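Local coordinates for SusD/RagB family nutrient-binding outer membrane lipoprotein (Bacteroides vulgatus, PDB 4F7A) that probably binds mucin O-glycans at the bacterial cell surface as a SusD-like outer membrane lipoprotein with a TPR-like helical fold, at residues V96-T101 with S138-N143; T23-I28 with K111-A116. All coordinates share one frame; numbering follows the deposited sequence.

Interaction 1 of 2, residues V96-T101 with S138-N143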
loop_
_atom_site.group_PDB
_atom_site.type_symbol
_atom_site.label_atom_id
_atom_site.label_comp_id
_atom_site.label_asym_id
_atom_site.label_seq_id
_atom_site.Cartn_x
_atom_site.Cartn_y
_atom_site.Cartn_z
ATOM N N VAL A 96 -17.960 7.721 -8.181
ATOM C CA VAL A 96 -17.418 8.494 -9.291
ATOM C C VAL A 96 -16.685 7.619 -10.299
ATOM O O VAL A 96 -16.823 7.836 -11.501
ATOM C CB VAL A 96 -16.524 9.660 -8.792
ATOM C CG1 VAL A 96 -15.985 10.460 -9.958
ATOM C CG2 VAL A 96 -17.362 10.568 -7.851
ATOM N N ALA A 97 -15.903 6.639 -9.829
ATOM C CA ALA A 97 -15.236 5.706 -10.729
ATOM C C ALA A 97 -16.259 4.906 -11.510
ATOM O O ALA A 97 -16.053 4.605 -12.695
ATOM C CB ALA A 97 -14.320 4.755 -9.962
ATOM N N HIS A 98 -17.354 4.543 -10.837
ATOM C CA HIS A 98 -18.429 3.809 -11.503
ATOM C C HIS A 98 -19.125 4.691 -12.554
ATOM O O HIS A 98 -19.325 4.255 -13.701
ATOM C CB HIS A 98 -19.420 3.280 -10.480
ATOM C CG HIS A 98 -20.509 2.470 -11.088
ATOM N ND1 HIS A 98 -20.286 1.214 -11.606
ATOM C CD2 HIS A 98 -21.817 2.747 -11.297
ATOM C CE1 HIS A 98 -21.420 0.744 -12.104
ATOM N NE2 HIS A 98 -22.364 1.654 -11.925
ATOM N N LYS A 99 -19.482 5.929 -12.183
ATOM C CA LYS A 99 -20.058 6.875 -13.147
ATOM C C LYS A 99 -19.133 7.064 -14.349
ATOM O O LYS A 99 -19.579 7.077 -15.495
ATOM C CB LYS A 99 -20.333 8.245 -12.503
ATOM C CG LYS A 99 -21.000 9.250 -13.441
ATOM N N SER A 100 -17.838 7.178 -14.096
ATOM C CA SER A 100 -16.885 7.401 -15.180
ATOM C C SER A 100 -16.853 6.187 -16.111
ATOM O O SER A 100 -16.719 6.334 -17.328
ATOM C CB SER A 100 -15.484 7.707 -14.633
ATOM O OG SER A 100 -14.600 8.048 -15.683
ATOM N N THR A 101 -16.971 4.993 -15.535
ATOM C CA THR A 101 -17.114 3.768 -16.341
ATOM C C THR A 101 -18.344 3.829 -17.252
ATOM O O THR A 101 -18.256 3.586 -18.464
ATOM C CB THR A 101 -17.176 2.507 -15.461
ATOM O OG1 THR A 101 -16.065 2.509 -14.561
ATOM C CG2 THR A 101 -17.114 1.229 -16.329
ATOM N N SER A 138 -18.023 -6.002 -8.120
ATOM C CA SER A 138 -18.546 -6.440 -9.433
ATOM C C SER A 138 -20.046 -6.212 -9.544
ATOM O O SER A 138 -20.580 -6.044 -10.650
ATOM C CB SER A 138 -18.195 -7.914 -9.717
ATOM O OG SER A 138 -19.015 -8.779 -8.961
ATOM N N LYS A 139 -20.742 -6.164 -8.414
ATOM C CA LYS A 139 -22.193 -5.984 -8.452
ATOM C C LYS A 139 -22.661 -4.555 -8.120
ATOM O O LYS A 139 -23.853 -4.301 -8.021
ATOM C CB LYS A 139 -22.859 -7.018 -7.562
ATOM C CG LYS A 139 -22.594 -8.436 -8.099
ATOM C CD LYS A 139 -23.221 -9.544 -7.266
ATOM C CE LYS A 139 -22.423 -9.810 -5.998
ATOM N NZ LYS A 139 -22.935 -10.999 -5.162
ATOM N N PHE A 140 -21.724 -3.628 -7.973
ATOM C CA PHE A 140 -22.081 -2.245 -7.655
ATOM C C PHE A 140 -23.023 -1.665 -8.714
ATOM O O PHE A 140 -22.821 -1.852 -9.915
ATOM C CB PHE A 140 -20.840 -1.375 -7.525
ATOM C CG PHE A 140 -21.132 0.031 -7.065
ATOM C CD1 PHE A 140 -21.296 0.317 -5.706
ATOM C CD2 PHE A 140 -21.254 1.067 -7.985
ATOM C CE1 PHE A 140 -21.568 1.614 -5.266
ATOM C CE2 PHE A 140 -21.526 2.373 -7.560
ATOM C CZ PHE A 140 -21.684 2.649 -6.205
ATOM N N GLY A 141 -24.080 -1.002 -8.245
ATOM C CA GLY A 141 -25.076 -0.378 -9.125
ATOM C C GLY A 141 -25.904 -1.322 -9.972
ATOM O O GLY A 141 -26.578 -0.865 -10.894
ATOM N N LYS A 142 -25.863 -2.629 -9.681
ATOM C CA LYS A 142 -26.635 -3.624 -10.434
ATOM C C LYS A 142 -27.905 -4.066 -9.694
ATOM O O LYS A 142 -28.685 -4.858 -10.222
ATOM C CB LYS A 142 -25.796 -4.875 -10.723
ATOM C CG LYS A 142 -24.709 -4.731 -11.802
ATOM C CD LYS A 142 -24.051 -6.106 -12.042
ATOM C CE LYS A 142 -23.931 -6.460 -13.519
ATOM N NZ LYS A 142 -22.991 -5.557 -14.239
ATOM N N ASN A 143 -28.092 -3.594 -8.464
ATOM C CA ASN A 143 -29.313 -3.888 -7.700
ATOM C C ASN A 143 -29.613 -5.401 -7.586
ATOM O O ASN A 143 -30.754 -5.834 -7.743
ATOM C CB ASN A 143 -30.520 -3.116 -8.291
HETATM O O HOH W 1 -25.048 0.907 -12.730
#

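Interaction 2 of 2, residues T23-I28 with K111-A116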
loop_
_atom_site.group_PDB
_atom_site.type_symbol
_atom_site.label_atom_id
_atom_site.label_comp_id
_atom_site.label_asym_id
_atom_site.label_seq_id
_atom_site.Cartn_x
_atom_site.Cartn_y
_atom_site.Cartn_z
ATOM N N THR A 23 -13.472 16.130 -14.772
ATOM C CA THR A 23 -13.669 16.341 -13.335
ATOM C C THR A 23 -13.739 15.029 -12.549
ATOM O O THR A 23 -13.209 14.935 -11.433
ATOM C CB THR A 23 -14.955 17.164 -13.037
ATOM O OG1 THR A 23 -14.829 18.481 -13.605
ATOM C CG2 THR A 23 -15.191 17.269 -11.524
ATOM N N ASN A 24 -14.389 14.013 -13.121
ATOM C CA ASN A 24 -14.441 12.702 -12.471
ATOM C C ASN A 24 -13.034 12.149 -12.207
ATOM O O ASN A 24 -12.768 11.581 -11.153
ATOM C CB ASN A 24 -15.226 11.661 -13.318
ATOM C CG ASN A 24 -16.720 11.961 -13.410
ATOM O OD1 ASN A 24 -17.307 12.565 -12.516
ATOM N ND2 ASN A 24 -17.334 11.544 -14.506
ATOM N N PHE A 25 -12.142 12.317 -13.169
ATOM C CA PHE A 25 -10.780 11.849 -13.038
ATOM C C PHE A 25 -10.025 12.544 -11.916
ATOM O O PHE A 25 -9.184 11.931 -11.273
ATOM C CB PHE A 25 -10.030 12.005 -14.348
ATOM C CG PHE A 25 -10.368 10.930 -15.339
ATOM C CD1 PHE A 25 -9.756 9.690 -15.253
ATOM C CD2 PHE A 25 -11.321 11.143 -16.295
ATOM C CE1 PHE A 25 -10.090 8.677 -16.149
ATOM C CE2 PHE A 25 -11.678 10.144 -17.181
ATOM C CZ PHE A 25 -11.035 8.910 -17.114
ATOM N N GLU A 26 -10.348 13.807 -11.691
ATOM C CA GLU A 26 -9.729 14.581 -10.638
ATOM C C GLU A 26 -10.137 14.042 -9.261
ATOM O O GLU A 26 -9.303 13.862 -8.373
ATOM C CB GLU A 26 -10.125 16.043 -10.769
ATOM C CG GLU A 26 -9.583 16.882 -9.645
ATOM C CD GLU A 26 -9.975 18.368 -9.724
ATOM O OE1 GLU A 26 -10.604 18.790 -10.716
ATOM O OE2 GLU A 26 -9.645 19.093 -8.765
ATOM N N THR A 27 -11.433 13.811 -9.069
ATOM C CA THR A 27 -11.928 13.251 -7.809
ATOM C C THR A 27 -11.351 11.852 -7.530
ATOM O O THR A 27 -10.933 11.543 -6.408
ATOM C CB THR A 27 -13.445 13.207 -7.818
ATOM O OG1 THR A 27 -13.927 14.540 -7.949
ATOM C CG2 THR A 27 -14.024 12.562 -6.537
ATOM N N ILE A 28 -11.318 11.008 -8.557
ATOM C CA ILE A 28 -10.822 9.640 -8.375
ATOM C C ILE A 28 -9.343 9.658 -7.977
ATOM O O ILE A 28 -8.947 8.983 -7.031
ATOM C CB ILE A 28 -11.001 8.784 -9.649
ATOM C CG1 ILE A 28 -12.490 8.590 -9.966
ATOM C CG2 ILE A 28 -10.335 7.395 -9.465
ATOM C CD1 ILE A 28 -12.775 8.192 -11.440
ATOM N N LYS A 111 -12.134 5.665 -25.693
ATOM C CA LYS A 111 -11.624 4.359 -25.287
ATOM C C LYS A 111 -10.458 4.480 -24.320
ATOM O O LYS A 111 -10.323 3.648 -23.404
ATOM C CB LYS A 111 -11.195 3.551 -26.502
ATOM C CG LYS A 111 -12.355 3.169 -27.413
ATOM C CD LYS A 111 -11.873 2.337 -28.602
ATOM C CE LYS A 111 -13.022 1.996 -29.537
ATOM N NZ LYS A 111 -13.387 3.151 -30.413
ATOM N N HIS A 112 -9.609 5.487 -24.541
ATOM C CA HIS A 112 -8.512 5.786 -23.628
ATOM C C HIS A 112 -8.982 6.198 -22.226
ATOM O O HIS A 112 -8.408 5.742 -21.224
ATOM C CB HIS A 112 -7.522 6.807 -24.223
ATOM C CG HIS A 112 -8.115 8.139 -24.587
ATOM N ND1 HIS A 112 -9.402 8.298 -25.058
ATOM C CD2 HIS A 112 -7.548 9.372 -24.629
ATOM C CE1 HIS A 112 -9.613 9.574 -25.344
ATOM N NE2 HIS A 112 -8.507 10.250 -25.086
ATOM N N PHE A 113 -10.017 7.035 -22.144
ATOM C CA PHE A 113 -10.554 7.448 -20.827
ATOM C C PHE A 113 -11.231 6.280 -20.121
ATOM O O PHE A 113 -11.187 6.161 -18.898
ATOM C CB PHE A 113 -11.578 8.577 -20.982
ATOM C CG PHE A 113 -10.975 9.984 -21.162
ATOM C CD1 PHE A 113 -9.714 10.181 -21.734
ATOM C CD2 PHE A 113 -11.741 11.108 -20.838
ATOM C CE1 PHE A 113 -9.219 11.456 -21.938
ATOM C CE2 PHE A 113 -11.247 12.401 -21.027
ATOM C CZ PHE A 113 -9.983 12.577 -21.579
ATOM N N TYR A 114 -11.890 5.429 -20.905
ATOM C CA TYR A 114 -12.475 4.170 -20.400
ATOM C C TYR A 114 -11.392 3.280 -19.801
ATOM O O TYR A 114 -11.483 2.868 -18.643
ATOM C CB TYR A 114 -13.199 3.437 -21.535
ATOM C CG TYR A 114 -13.717 2.051 -21.156
ATOM C CD1 TYR A 114 -14.528 1.858 -20.032
ATOM C CD2 TYR A 114 -13.414 0.944 -21.931
ATOM C CE1 TYR A 114 -15.013 0.564 -19.698
ATOM C CE2 TYR A 114 -13.884 -0.329 -21.606
ATOM C CZ TYR A 114 -14.667 -0.514 -20.483
ATOM O OH TYR A 114 -15.138 -1.780 -20.188
ATOM N N GLY A 115 -10.333 3.033 -20.558
ATOM C CA GLY A 115 -9.196 2.268 -20.034
ATOM C C GLY A 115 -8.615 2.830 -18.741
ATOM O O GLY A 115 -8.413 2.111 -17.769
ATOM N N ALA A 116 -8.353 4.133 -18.740
ATOM C CA ALA A 116 -7.810 4.801 -17.564
ATOM C C ALA A 116 -8.744 4.701 -16.345
ATOM O O ALA A 116 -8.290 4.503 -15.228
ATOM C CB ALA A 116 -7.503 6.300 -17.911
#

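Interaction 1 of 2, residues V96-T101 with S138-N143
His98 and Phe140 both hold CG anti to the backbone N (chi1 -177° and -174°), and in each case the CB already points at the other segment, so two extended aromatic side chains reach out from a helix and from a loop and meet between backbones whose CA atoms are 8.0 Å apart. The result is a T-shaped pair: the edge of the phenyl ring comes down on one face of the imidazole, with the ring centroids 5.0 Å apart and the planes at 77°. Phe140 CD2 makes the closest approach, 3.5 Å from His98 CG and displaced from the middle of the imidazole toward its rim, while CE2 follows beside it and also rests against His98 CB. The C-H edge thus faces the pi surface of the imidazole.

No direct hydrogen bond joins the segments; a water does so instead. It lies in the imidazole plane, 2.9 Å from His98 NE2, and donates a hydrogen bond to Gly141 O at 3.0 Å. This bridge probably helps fix the rotation of the imidazole, which presents a face to Phe140 and its NE2 edge to the water. Gly141 belongs to the type II beta turn from Lys139 to Lys142, closed by Lys142 N to Lys139 O. Its phi is positive, and a CB there would run into NE2 of His98.

The contact lies at the surface, and a bound glycerol, probably from the crystallisation liquor, sits near the Phe140 side chain. Phe94 adds a second edge-to-face partner for Phe140. The contact joins the loop between helices 111-132 and 151-174 to helix 84-104, whose other residues pack on helix 15-30 through Val96 and Ser100 and on helix 111-132 through Thr101.

Interaction 2 of 2, residues T23-I28 with K111-A116
The Phe25 ring is met at its edge, nearly in its own plane, by Phe113 O, which stands 3.3 Å from Phe25 CZ, while the Phe113 ring and the Ala116 methyl approach it obliquely. This is helix-to-helix packing in the TPR-like helical fold of the SusD family; within 23-28 and 111-116, Phe25 alone of the first segment reaches the second, and Ile28 adds to the same interface by packing on Leu120. The two phenyl rings are steeply inclined, with planes at 73° and centroids 5.3 Å apart. Their nearest carbons are Phe25 CE2 and Phe113 CD2, at 3.8 Å.

The CB of Phe25 is directed toward the other helix, and its ring reaches between the Phe113 side chain and Ala116, which lie one helical turn apart. Phe113 has CG beside its backbone N and anti to the carbonyl carbon (chi1 -80°), a setting that turns CB, CG and CD2 toward the CZ and CE2 end of Phe25, the two side chains crossing at a slant. Atom CD1 of the same ring lies over the centre of the His112 imidazole, which in turn stacks with Tyr172. Replacing Phe25 with an alanine would probably leave the Phe113 ring and the Ala116 methyl without their apolar partner and open a gap between the two helices.

All three touching residues are buried. Ser100 of helix 84-104, Ile185 of a loop, and Thr117 and Leu120 further along helix 111-132 also meet Phe25, so the ring sits where several elements converge. The backbone carbonyl at its edge also accepts a hydrogen bond from the Thr117 hydroxyl. On the Ala116 side the fit is finished by a single methyl, CB, which lies 3.9 Å from Phe25 CE1.

From the N terminus the chain first runs through helix 15-30, which supplies residues 23-28, and, after several short helices, through helix 84-104 with residues 96-101. Helix 111-132 follows and returns to the first helix, closing the long loop of interaction 2. The chain then passes into the loop at 138-143, which turns back to helix 84-104 and closes interaction 1 across 36 intervening residues. The two closures cross, because their segments alternate along the sequence. They also touch, for example where Ala97 packs on Ile28. Helix 84-104 therefore joins the buried interhelical packing of interaction 2 to the surface loop of interaction 1.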